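Alkaline phosphatase D (Bacillus subtilis, PDB 2YEQ) hydrolyses phosphate esters as a phosphodiesterase and alkaline phosphatase, using an active site that holds iron and calcium. Local coordinates at residues Gln331-Ala343 with Thr423-Phe435. Numbering follows the deposited sequence.
Sequences QIFFAKWNFGTSA and TDQILKENPHIQF. With EDO (1,2-ethanediol), chain B; EDO (1,2-ethanediol), chain T.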
ATOM      1  N   GLN A 331      -1.583  -6.052  -3.620  1.00 18.43           N
ATOM      2  CA  GLN A 331      -2.476  -5.784  -2.508  1.00 16.54           C
ATOM      3  C   GLN A 331      -2.777  -6.914  -1.581  1.00 15.28           C
ATOM      4  O   GLN A 331      -2.900  -6.710  -0.360  1.00 14.18           O
ATOM      5  CB  GLN A 331      -3.832  -5.283  -3.066  1.00 17.35           C
ATOM      6  CG  GLN A 331      -3.787  -3.944  -3.775  1.00 18.02           C
ATOM      7  CD  GLN A 331      -3.121  -3.953  -5.135  1.00 18.58           C
ATOM      8  OE1 GLN A 331      -3.055  -4.981  -5.830  1.00 17.86           O
ATOM      9  NE2 GLN A 331      -2.642  -2.769  -5.550  1.00 20.22           N
ATOM     10  N   ILE A 332      -2.980  -8.106  -2.147  1.00 16.16           N
ATOM     11  CA  ILE A 332      -3.684  -9.165  -1.448  1.00 15.75           C
ATOM     12  C   ILE A 332      -2.898 -10.494  -1.377  1.00 15.68           C
ATOM     13  O   ILE A 332      -1.965 -10.741  -2.133  1.00 18.57           O
ATOM     14  CB  ILE A 332      -5.080  -9.406  -2.111  1.00 17.52           C
ATOM     15  CG1 ILE A 332      -4.944  -9.512  -3.621  1.00 18.50           C
ATOM     16  CG2 ILE A 332      -6.104  -8.281  -1.716  1.00 16.24           C
ATOM     17  CD1 ILE A 332      -6.150 -10.182  -4.322  1.00 20.01           C
ATOM     18  N   PHE A 333      -3.299 -11.332  -0.444  1.00 16.60           N
ATOM     19  CA  PHE A 333      -2.586 -12.579  -0.141  1.00 17.16           C
ATOM     20  C   PHE A 333      -2.452 -13.481  -1.376  1.00 19.11           C
ATOM     21  O   PHE A 333      -3.447 -13.923  -1.958  1.00 17.85           O
ATOM     22  CB  PHE A 333      -3.288 -13.277   0.997  1.00 17.22           C
ATOM     23  CG  PHE A 333      -2.399 -14.158   1.845  1.00 17.94           C
ATOM     24  CD1 PHE A 333      -1.951 -15.382   1.378  1.00 20.43           C
ATOM     25  CD2 PHE A 333      -2.070 -13.786   3.136  1.00 19.38           C
ATOM     26  CE1 PHE A 333      -1.140 -16.216   2.190  1.00 20.58           C
ATOM     27  CE2 PHE A 333      -1.294 -14.617   3.948  1.00 20.09           C
ATOM     28  CZ  PHE A 333      -0.824 -15.822   3.459  1.00 19.91           C
ATOM     29  N   PHE A 334      -1.201 -13.747  -1.770  1.00 17.51           N
ATOM     30  CA  PHE A 334      -0.899 -14.461  -3.005  1.00 19.02           C
ATOM     31  C   PHE A 334      -0.735 -15.984  -2.814  1.00 20.27           C
ATOM     32  O   PHE A 334      -1.172 -16.775  -3.670  1.00 18.92           O
ATOM     33  CB  PHE A 334       0.370 -13.897  -3.620  1.00 19.89           C
ATOM     34  CG  PHE A 334       0.722 -14.475  -4.952  1.00 21.91           C
ATOM     35  CD1 PHE A 334       0.157 -13.976  -6.113  1.00 22.51           C
ATOM     36  CD2 PHE A 334       1.657 -15.506  -5.058  1.00 22.62           C
ATOM     37  CE1 PHE A 334       0.488 -14.512  -7.357  1.00 22.85           C
ATOM     38  CE2 PHE A 334       1.986 -16.044  -6.295  1.00 21.39           C
ATOM     39  CZ  PHE A 334       1.416 -15.553  -7.439  1.00 23.48           C
ATOM     40  N   ALA A 335      -0.076 -16.390  -1.734  1.00 18.37           N
ATOM     41  CA  ALA A 335       0.181 -17.807  -1.497  1.00 20.79           C
ATOM     42  C   ALA A 335      -1.102 -18.543  -1.146  1.00 22.73           C
ATOM     43  O   ALA A 335      -2.114 -17.918  -0.806  1.00 22.33           O
ATOM     44  CB  ALA A 335       1.235 -18.003  -0.399  1.00 16.19           C
ATOM     45  N   LYS A 336      -1.051 -19.878  -1.232  1.00 22.67           N
ATOM     46  CA  LYS A 336      -2.109 -20.734  -0.708  1.00 21.72           C
ATOM     47  C   LYS A 336      -2.307 -20.448   0.769  1.00 22.19           C
ATOM     48  O   LYS A 336      -1.340 -20.357   1.536  1.00 23.00           O
ATOM     49  CB  LYS A 336      -1.764 -22.223  -0.937  1.00 22.00           C
ATOM     50  CG  LYS A 336      -2.721 -23.229  -0.319  1.00 23.27           C
ATOM     51  CD  LYS A 336      -2.218 -24.694  -0.527  1.00 24.40           C
ATOM     52  CE  LYS A 336      -2.868 -25.701   0.428  1.00 22.84           C
ATOM     53  NZ  LYS A 336      -2.427 -25.623   1.852  1.00 23.61           N
ATOM     54  N   TRP A 337      -3.567 -20.359   1.192  1.00 19.32           N
ATOM     55  CA  TRP A 337      -3.884 -19.916   2.533  1.00 19.82           C
ATOM     56  C   TRP A 337      -5.156 -20.577   3.012  1.00 21.64           C
ATOM     57  O   TRP A 337      -6.224 -19.936   3.157  1.00 20.74           O
ATOM     58  CB  TRP A 337      -3.993 -18.381   2.503  1.00 20.45           C
ATOM     59  CG  TRP A 337      -3.933 -17.643   3.806  1.00 20.16           C
ATOM     60  CD1 TRP A 337      -3.276 -17.998   4.925  1.00 21.39           C
ATOM     61  CD2 TRP A 337      -4.516 -16.355   4.072  1.00 20.82           C
ATOM     62  NE1 TRP A 337      -3.424 -17.030   5.891  1.00 21.57           N
ATOM     63  CE2 TRP A 337      -4.181 -16.010   5.384  1.00 20.81           C
ATOM     64  CE3 TRP A 337      -5.299 -15.474   3.318  1.00 21.28           C
ATOM     65  CZ2 TRP A 337      -4.607 -14.830   5.977  1.00 22.72           C
ATOM     66  CZ3 TRP A 337      -5.726 -14.303   3.905  1.00 22.09           C
ATOM     67  CH2 TRP A 337      -5.371 -13.982   5.215  1.00 21.45           C
ATOM     68  N   ASN A 338      -5.040 -21.876   3.277  1.00 22.41           N
ATOM     69  CA  ASN A 338      -6.189 -22.716   3.628  1.00 22.33           C
ATOM     70  C   ASN A 338      -6.540 -22.618   5.085  1.00 21.24           C
ATOM     71  O   ASN A 338      -5.738 -22.993   5.937  1.00 23.81           O
ATOM     72  CB  ASN A 338      -5.891 -24.177   3.253  1.00 23.00           C
ATOM     73  CG  ASN A 338      -7.093 -25.104   3.423  1.00 26.08           C
ATOM     74  OD1 ASN A 338      -8.225 -24.688   3.790  1.00 24.63           O
ATOM     75  ND2 ASN A 338      -6.858 -26.376   3.139  1.00 22.56           N
ATOM     76  N   PHE A 339      -7.758 -22.159   5.380  1.00 19.89           N
ATOM     77  CA  PHE A 339      -8.242 -22.046   6.756  1.00 22.05           C
ATOM     78  C   PHE A 339      -8.955 -23.299   7.248  1.00 21.98           C
ATOM     79  O   PHE A 339      -9.299 -23.376   8.421  1.00 24.12           O
ATOM     80  CB  PHE A 339      -9.228 -20.876   6.875  1.00 24.73           C
ATOM     81  CG  PHE A 339      -8.673 -19.568   6.409  1.00 25.32           C
ATOM     82  CD1 PHE A 339      -7.568 -19.005   7.042  1.00 27.96           C
ATOM     83  CD2 PHE A 339      -9.257 -18.881   5.363  1.00 27.44           C
ATOM     84  CE1 PHE A 339      -7.041 -17.784   6.611  1.00 28.59           C
ATOM     85  CE2 PHE A 339      -8.745 -17.653   4.939  1.00 30.20           C
ATOM     86  CZ  PHE A 339      -7.629 -17.115   5.555  1.00 29.77           C
ATOM     87  N   GLY A 340      -9.219 -24.250   6.349  1.00 25.61           N
ATOM     88  CA  GLY A 340      -9.927 -25.475   6.724  1.00 26.49           C
ATOM     89  C   GLY A 340      -8.949 -26.633   6.796  1.00 27.13           C
ATOM     90  O   GLY A 340      -7.868 -26.496   7.367  1.00 24.42           O
ATOM     91  N   THR A 341      -9.312 -27.743   6.162  1.00 27.99           N
ATOM     92  CA  THR A 341      -8.511 -28.971   6.167  1.00 29.54           C
ATOM     93  C   THR A 341      -8.289 -29.370   4.729  1.00 30.45           C
ATOM     94  O   THR A 341      -8.868 -28.751   3.825  1.00 28.13           O
ATOM     95  CB  THR A 341      -9.248 -30.119   6.870  1.00 29.55           C
ATOM     96  OG1 THR A 341     -10.415 -30.477   6.112  1.00 28.94           O
ATOM     97  CG2 THR A 341      -9.643 -29.735   8.265  1.00 26.99           C
ATOM     98  N   SER A 342      -7.458 -30.389   4.489  1.00 29.93           N
ATOM     99  CA  SER A 342      -7.234 -30.855   3.113  1.00 33.51           C
ATOM    100  C   SER A 342      -8.538 -31.343   2.464  1.00 31.02           C
ATOM    101  O   SER A 342      -8.770 -31.116   1.280  1.00 32.25           O
ATOM    102  CB  SER A 342      -6.175 -31.969   3.064  1.00 38.80           C
ATOM    103  OG  SER A 342      -4.872 -31.412   3.175  1.00 53.96           O
ATOM    104  N   ALA A 343      -9.361 -32.033   3.250  1.00 34.58           N
ATOM    105  CA  ALA A 343     -10.612 -32.624   2.763  1.00 39.11           C
ATOM    106  C   ALA A 343     -11.698 -31.563   2.592  1.00 40.34           C
ATOM    107  O   ALA A 343     -12.473 -31.614   1.634  1.00 40.04           O
ATOM    108  CB  ALA A 343     -11.098 -33.697   3.730  1.00 38.41           C
ATOM    109  N   THR A 423      -3.389 -19.584  14.575  1.00 24.75           N
ATOM    110  CA  THR A 423      -2.048 -19.591  13.995  1.00 23.30           C
ATOM    111  C   THR A 423      -1.446 -20.980  13.801  1.00 23.80           C
ATOM    112  O   THR A 423      -0.955 -21.303  12.710  1.00 21.73           O
ATOM    113  CB  THR A 423      -1.074 -18.738  14.834  1.00 23.70           C
ATOM    114  OG1 THR A 423      -1.587 -17.411  14.947  1.00 23.09           O
ATOM    115  CG2 THR A 423       0.310 -18.700  14.180  1.00 22.10           C
ATOM    116  N   ASP A 424      -1.465 -21.803  14.848  1.00 28.01           N
ATOM    117  CA  ASP A 424      -0.872 -23.153  14.742  1.00 28.86           C
ATOM    118  C   ASP A 424      -1.579 -23.991  13.691  1.00 27.18           C
ATOM    119  O   ASP A 424      -0.916 -24.638  12.881  1.00 27.06           O
ATOM    120  CB  ASP A 424      -0.890 -23.867  16.095  1.00 32.61           C
ATOM    121  CG  ASP A 424       0.092 -23.257  17.087  1.00 39.49           C
ATOM    122  OD1 ASP A 424       1.120 -22.666  16.661  1.00 38.08           O
ATOM    123  OD2 ASP A 424      -0.178 -23.352  18.300  1.00 46.60           O
ATOM    124  N   GLN A 425      -2.912 -23.927  13.659  1.00 26.34           N
ATOM    125  CA  GLN A 425      -3.701 -24.655  12.651  1.00 27.90           C
ATOM    126  C   GLN A 425      -3.338 -24.258  11.233  1.00 24.75           C
ATOM    127  O   GLN A 425      -3.090 -25.108  10.364  1.00 24.39           O
ATOM    128  CB  GLN A 425      -5.199 -24.418  12.890  1.00 35.02           C
ATOM    129  CG  GLN A 425      -6.129 -25.037  11.841  1.00 40.39           C
ATOM    130  CD  GLN A 425      -7.461 -24.321  11.781  1.00 52.66           C
ATOM    131  OE1 GLN A 425      -7.880 -23.852  10.719  1.00 68.01           O
ATOM    132  NE2 GLN A 425      -8.131 -24.215  12.931  1.00 55.79           N
ATOM    133  N   ILE A 426      -3.307 -22.956  10.977  1.00 23.26           N
ATOM    134  CA  ILE A 426      -3.056 -22.483   9.630  1.00 21.29           C
ATOM    135  C   ILE A 426      -1.657 -22.871   9.184  1.00 21.96           C
ATOM    136  O   ILE A 426      -1.429 -23.274   8.028  1.00 22.63           O
ATOM    137  CB  ILE A 426      -3.268 -20.931   9.528  1.00 22.36           C
ATOM    138  CG1 ILE A 426      -4.757 -20.579   9.706  1.00 23.55           C
ATOM    139  CG2 ILE A 426      -2.754 -20.407   8.190  1.00 17.95           C
ATOM    140  CD1 ILE A 426      -4.993 -19.088   9.977  1.00 23.44           C
ATOM    141  N   LEU A 427      -0.693 -22.737  10.089  1.00 25.95           N
ATOM    142  CA  LEU A 427       0.701 -23.081   9.744  1.00 24.68           C
ATOM    143  C   LEU A 427       0.840 -24.580   9.460  1.00 25.68           C
ATOM    144  O   LEU A 427       1.510 -24.974   8.512  1.00 27.60           O
ATOM    145  CB  LEU A 427       1.658 -22.662  10.870  1.00 26.63           C
ATOM    146  CG  LEU A 427       1.846 -21.159  11.126  1.00 29.95           C
ATOM    147  CD1 LEU A 427       2.802 -20.929  12.284  1.00 28.78           C
ATOM    148  CD2 LEU A 427       2.345 -20.461   9.913  1.00 31.41           C
ATOM    149  N   LYS A 428       0.188 -25.398  10.277  1.00 28.85           N
ATOM    150  CA  LYS A 428       0.148 -26.848  10.075  1.00 32.25           C
ATOM    151  C   LYS A 428      -0.387 -27.179   8.687  1.00 30.60           C
ATOM    152  O   LYS A 428       0.194 -27.980   7.960  1.00 26.35           O
ATOM    153  CB  LYS A 428      -0.740 -27.511  11.138  1.00 42.25           C
ATOM    154  CG  LYS A 428      -0.219 -28.817  11.714  1.00 55.43           C
ATOM    155  CD  LYS A 428      -1.216 -29.376  12.767  1.00 68.55           C
ATOM    156  CE  LYS A 428      -0.526 -30.088  13.932  1.00 77.30           C
ATOM    157  NZ  LYS A 428      -1.294 -31.286  14.419  1.00 79.16           N
ATOM    158  N   GLU A 429      -1.487 -26.532   8.306  1.00 27.84           N
ATOM    159  CA  GLU A 429      -2.191 -26.871   7.079  1.00 26.80           C
ATOM    160  C   GLU A 429      -1.490 -26.295   5.861  1.00 26.84           C
ATOM    161  O   GLU A 429      -1.704 -26.748   4.728  1.00 26.92           O
ATOM    162  CB  GLU A 429      -3.646 -26.379   7.180  1.00 30.33           C
ATOM    163  CG  GLU A 429      -4.551 -26.850   6.076  1.00 30.93           C
ATOM    164  CD  GLU A 429      -4.599 -28.369   5.940  1.00 32.87           C
ATOM    165  OE1 GLU A 429      -4.783 -29.043   6.974  1.00 32.65           O
ATOM    166  OE2 GLU A 429      -4.456 -28.855   4.790  1.00 34.60           O
ATOM    167  N   ASN A 430      -0.618 -25.314   6.090  1.00 22.65           N
ATOM    168  CA  ASN A 430       0.017 -24.567   4.997  1.00 22.94           C
ATOM    169  C   ASN A 430       1.539 -24.492   5.200  1.00 25.37           C
ATOM    170  O   ASN A 430       2.060 -23.426   5.544  1.00 21.75           O
ATOM    171  CB  ASN A 430      -0.583 -23.132   4.917  1.00 21.03           C
ATOM    172  CG  ASN A 430      -2.077 -23.142   4.627  1.00 19.93           C
ATOM    173  OD1 ASN A 430      -2.471 -23.303   3.473  1.00 21.73           O
ATOM    174  ND2 ASN A 430      -2.897 -23.047   5.670  1.00 20.01           N
ATOM    175  N   PRO A 431       2.242 -25.615   4.992  1.00 27.46           N
ATOM    176  CA  PRO A 431       3.665 -25.721   5.392  1.00 26.40           C
ATOM    177  C   PRO A 431       4.616 -24.825   4.593  1.00 25.67           C
ATOM    178  O   PRO A 431       5.765 -24.658   4.974  1.00 25.55           O
ATOM    179  CB  PRO A 431       3.993 -27.214   5.145  1.00 28.89           C
ATOM    180  CG  PRO A 431       2.928 -27.690   4.184  1.00 29.91           C
ATOM    181  CD  PRO A 431       1.702 -26.931   4.600  1.00 28.47           C
ATOM    182  N   HIS A 432       4.171 -24.273   3.475  1.00 21.99           N
ATOM    183  CA  HIS A 432       4.948 -23.266   2.777  1.00 20.55           C
ATOM    184  C   HIS A 432       5.052 -21.934   3.565  1.00 20.60           C
ATOM    185  O   HIS A 432       5.919 -21.113   3.276  1.00 18.98           O
ATOM    186  CB  HIS A 432       4.370 -22.988   1.389  1.00 23.91           C
ATOM    187  CG  HIS A 432       2.944 -22.543   1.417  1.00 24.45           C
ATOM    188  ND1 HIS A 432       1.899 -23.416   1.627  1.00 26.24           N
ATOM    189  CD2 HIS A 432       2.393 -21.309   1.318  1.00 24.80           C
ATOM    190  CE1 HIS A 432       0.762 -22.738   1.649  1.00 28.83           C
ATOM    191  NE2 HIS A 432       1.033 -21.459   1.450  1.00 24.96           N
ATOM    192  N   ILE A 433       4.182 -21.741   4.549  1.00 21.00           N
ATOM    193  CA  ILE A 433       4.145 -20.530   5.331  1.00 21.97           C
ATOM    194  C   ILE A 433       5.166 -20.626   6.483  1.00 23.72           C
ATOM    195  O   ILE A 433       5.078 -21.500   7.348  1.00 21.84           O
ATOM    196  CB  ILE A 433       2.722 -20.218   5.895  1.00 21.51           C
ATOM    197  CG1 ILE A 433       1.684 -20.072   4.765  1.00 22.50           C
ATOM    198  CG2 ILE A 433       2.753 -18.919   6.704  1.00 22.26           C
ATOM    199  CD1 ILE A 433       0.274 -19.591   5.204  1.00 21.22           C
ATOM    200  N   GLN A 434       6.078 -19.667   6.517  1.00 23.79           N
ATOM    201  CA  GLN A 434       7.229 -19.711   7.417  1.00 23.86           C
ATOM    202  C   GLN A 434       7.109 -18.781   8.615  1.00 27.69           C
ATOM    203  O   GLN A 434       7.937 -18.853   9.526  1.00 27.17           O
ATOM    204  CB  GLN A 434       8.483 -19.319   6.632  1.00 23.18           C
ATOM    205  CG  GLN A 434       8.759 -20.190   5.426  1.00 25.45           C
ATOM    206  CD  GLN A 434       8.900 -21.644   5.833  1.00 29.46           C
ATOM    207  OE1 GLN A 434       9.698 -21.958   6.715  1.00 28.03           O
ATOM    208  NE2 GLN A 434       8.082 -22.524   5.244  1.00 26.83           N
ATOM    209  N   PHE A 435       6.099 -17.905   8.631  1.00 22.01           N
ATOM    210  CA  PHE A 435       6.040 -16.851   9.643  1.00 20.85           C
ATOM    211  C   PHE A 435       4.628 -16.296   9.830  1.00 19.38           C
ATOM    212  O   PHE A 435       3.928 -16.131   8.856  1.00 19.75           O
ATOM    213  CB  PHE A 435       6.970 -15.720   9.211  1.00 19.83           C
ATOM    214  CG  PHE A 435       7.032 -14.551  10.186  1.00 20.06           C
ATOM    215  CD1 PHE A 435       7.463 -14.729  11.486  1.00 18.87           C
ATOM    216  CD2 PHE A 435       6.704 -13.272   9.769  1.00 20.49           C
ATOM    217  CE1 PHE A 435       7.552 -13.661  12.359  1.00 20.45           C
ATOM    218  CE2 PHE A 435       6.780 -12.177  10.654  1.00 19.79           C
ATOM    219  CZ  PHE A 435       7.192 -12.369  11.930  1.00 20.25           C
TER
HETATM  220  C1  EDO B 579       1.867 -26.809   0.033  1.00 60.81           C
HETATM  221  O1  EDO B 579       0.965 -26.447   1.102  1.00 60.95           O
HETATM  222  C2  EDO B 579       3.104 -25.919  -0.090  1.00 55.16           C
HETATM  223  O2  EDO B 579       3.140 -25.070  -1.267  1.00 50.68           O
HETATM  224  C1  EDO T 551      -1.497 -29.377   2.823  1.00 66.56           C
HETATM  225  O1  EDO T 551      -1.267 -29.799   4.175  1.00 68.33           O
HETATM  226  C2  EDO T 551      -0.200 -29.290   2.024  1.00 67.26           C
HETATM  227  O2  EDO T 551      -0.463 -28.729   0.730  1.00 69.69           O
HETATM  228  O   HOH W   1      -4.355 -27.559   2.505  1.00 28.67           O
HETATM  229  O   HOH W   2      -6.032 -31.369   6.885  1.00 37.36           O
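Asn430 turns the edge of its side-chain amide to the backbone of Asn338 and trades two hydrogen bonds with it. The site is the loop after strand 325-329 of the calcineurin-like phosphatase fold, laid over the end of helix 423-429 and the type I turn from Asn430 to Ile433 that leads into edge strand 433-437. Asn338 N gives a nearly straight bond to Asn430 OD1 (2.9 Å, 169°), while Asn430 ND2 reaches Asn338 O within its own amide plane. The second N-H of that amide goes back to Ile426 O, 2.8 Å from ND2, which fixes the flip of the group. Lys336, its chain extended until it bends at chi4 (-72°), brings NZ to 2.8 Å from Asn430 OD1, on the face of the amide opposite Asn338 N. Exchanging Asn430 for a leucine would probably leave Asn338 N and O without mates and the Lys336 ammonium short of an acceptor. One turn back, Ile426 lies beside Phe339, its CD1 at the ring edge, and its CG2 meets Trp337 CD1 obliquely, as does Ile433 CD1. The Trp337 ring itself is sandwiched between Phe333 and Phe339. On the outer side, Glu429 accepts from Ser342 OG on the syn lone pair of OE2 (3.1 Å), and a water joins that same oxygen to Lys336 NZ and Asn338 ND2. Within the turn, the His432 side chain crosses that of Lys336 at about a right angle; its NE2 donates to Lys336 O at 2.6 Å, with the oxygen exactly in the imidazole plane.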